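Local coordinates for dual specificity protein phosphatase 15 (Homo sapiens, PDB 1YZ4) that probably removes phosphate from phosphotyrosine, phosphoserine and phosphothreonine of proteins through its dual-specificity phosphatase catalytic domain, at residues K148-R151 / Q152-R156. The protein carries 1 engineered substitution. Sequence-based numbering, arbitrary orientation.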
# COMPACT_ATOMS: atom_id res chain seq x y z
N LYS A 148 9.74 15.37 2.56
CA LYS A 148 10.56 15.18 3.76
C LYS A 148 10.81 13.70 3.96
O LYS A 148 11.93 13.27 4.27
CB LYS A 148 9.85 15.76 4.99
CG LYS A 148 10.67 15.65 6.27
CD LYS A 148 9.90 16.09 7.52
CE LYS A 148 10.77 15.97 8.78
NZ LYS A 148 10.08 16.39 10.04
N LEU A 149 9.77 12.90 3.75
CA LEU A 149 9.90 11.47 3.91
C LEU A 149 10.88 10.89 2.89
O LEU A 149 11.68 10.02 3.24
CB LEU A 149 8.54 10.79 3.77
CG LEU A 149 8.25 9.77 4.87
CD1 LEU A 149 6.89 9.12 4.59
CD2 LEU A 149 9.36 8.72 4.93
N ARG A 150 10.83 11.36 1.64
CA ARG A 150 11.74 10.83 0.63
C ARG A 150 13.19 11.00 1.09
O ARG A 150 13.99 10.07 1.02
CB ARG A 150 11.56 11.51 -0.73
CG ARG A 150 12.06 10.63 -1.87
CD ARG A 150 12.76 11.36 -3.00
NE ARG A 150 11.85 12.00 -3.95
CZ ARG A 150 12.00 11.95 -5.27
NH1 ARG A 150 13.01 11.28 -5.81
NH2 ARG A 150 11.14 12.58 -6.06
N ARG A 151 13.52 12.20 1.57
CA ARG A 151 14.86 12.48 2.06
C ARG A 151 15.17 11.57 3.26
O ARG A 151 16.28 11.04 3.38
CB ARG A 151 14.97 13.95 2.46
CG ARG A 151 16.35 14.37 2.96
CD ARG A 151 16.19 15.28 4.17
NE ARG A 151 15.66 14.55 5.33
CZ ARG A 151 14.91 15.10 6.28
NH1 ARG A 151 14.59 16.38 6.22
NH2 ARG A 151 14.48 14.36 7.30
N GLN A 152 14.18 11.40 4.14
CA GLN A 152 14.35 10.55 5.32
C GLN A 152 14.67 9.11 4.94
O GLN A 152 15.60 8.52 5.50
CB GLN A 152 13.08 10.58 6.18
CG GLN A 152 13.13 11.58 7.32
CD GLN A 152 11.83 11.62 8.11
OE1 GLN A 152 11.32 10.59 8.55
NE2 GLN A 152 11.29 12.82 8.31
N LEU A 153 13.91 8.55 4.01
CA LEU A 153 14.13 7.17 3.58
C LEU A 153 15.54 6.98 3.03
O LEU A 153 16.16 5.93 3.22
CB LEU A 153 13.11 6.76 2.51
CG LEU A 153 11.65 6.71 2.95
CD1 LEU A 153 10.76 6.59 1.73
CD2 LEU A 153 11.42 5.55 3.90
N GLU A 154 16.04 7.99 2.34
CA GLU A 154 17.38 7.94 1.77
C GLU A 154 18.38 7.82 2.92
O GLU A 154 19.37 7.09 2.83
CB GLU A 154 17.66 9.20 0.96
CG GLU A 154 16.70 9.40 -0.21
CD GLU A 154 16.82 10.78 -0.84
OE1 GLU A 154 17.94 11.18 -1.19
OE2 GLU A 154 15.78 11.46 -0.99
N GLU A 155 18.10 8.53 4.01
CA GLU A 155 18.97 8.51 5.18
C GLU A 155 18.92 7.17 5.89
O GLU A 155 19.96 6.58 6.19
CB GLU A 155 18.57 9.62 6.14
CG GLU A 155 19.04 11.01 5.74
CD GLU A 155 18.31 12.09 6.51
OE1 GLU A 155 17.98 11.87 7.69
OE2 GLU A 155 18.07 13.18 5.93
N ARG A 156 17.71 6.68 6.18
CA ARG A 156 17.54 5.41 6.87
C ARG A 156 17.99 4.17 6.10
O ARG A 156 18.59 3.27 6.68
CB ARG A 156 16.08 5.21 7.28
CG ARG A 156 15.73 5.74 8.67
CD ARG A 156 15.93 7.24 8.74
NE ARG A 156 15.15 7.85 9.81
CZ ARG A 156 15.13 9.15 10.06
NH1 ARG A 156 15.85 9.98 9.31
NH2 ARG A 156 14.39 9.64 11.05
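Arg151 and Glu155, one helical turn apart, form a salt bridge in which NE of Arg151 lies 2.8 Å from OE2 of Glu155. The guanidinium and carboxylate planes are only 14° apart. The bends at chi2 (-138°) and chi3 (68°) fold the Arg151 chain so that NE, rather than a terminal nitrogen, is the guanidinium atom nearest the acid. The other carboxylate oxygen, OE1 of Glu155, stands 3.3 Å from NH1 of Arg156, in the plane of that guanidinium at its edge; one acid thus links two arginines in an exposed network. Beneath it run four i to i+4 backbone hydrogen bonds, from the amides of Gln152, Leu153, Glu154 and Glu155 to the carbonyls of Lys148, Leu149, Arg150 and Arg151. The straightest joins N of Leu153 to O of Leu149 at 2.8 Å. This is regular alpha helix, part of the C-terminal helix 145-157 of the phosphatase domain, away from the engineered Ser91, which stands in place of the cysteine expected to form the phosphocysteine intermediate. Gln152 meets two basic chains on one side: its CG approaches NH2 of Arg151 at 3.1 Å, while its NE2 comes alongside the aliphatic part of extended Lys148, 3.2 Å from CE. On the buried side, CD2 of Leu149 packs 3.6 Å from CG of Leu153, and both leucines rest on Ile74 of helix 70-82, with Leu153 also reaching Asn75 and His78.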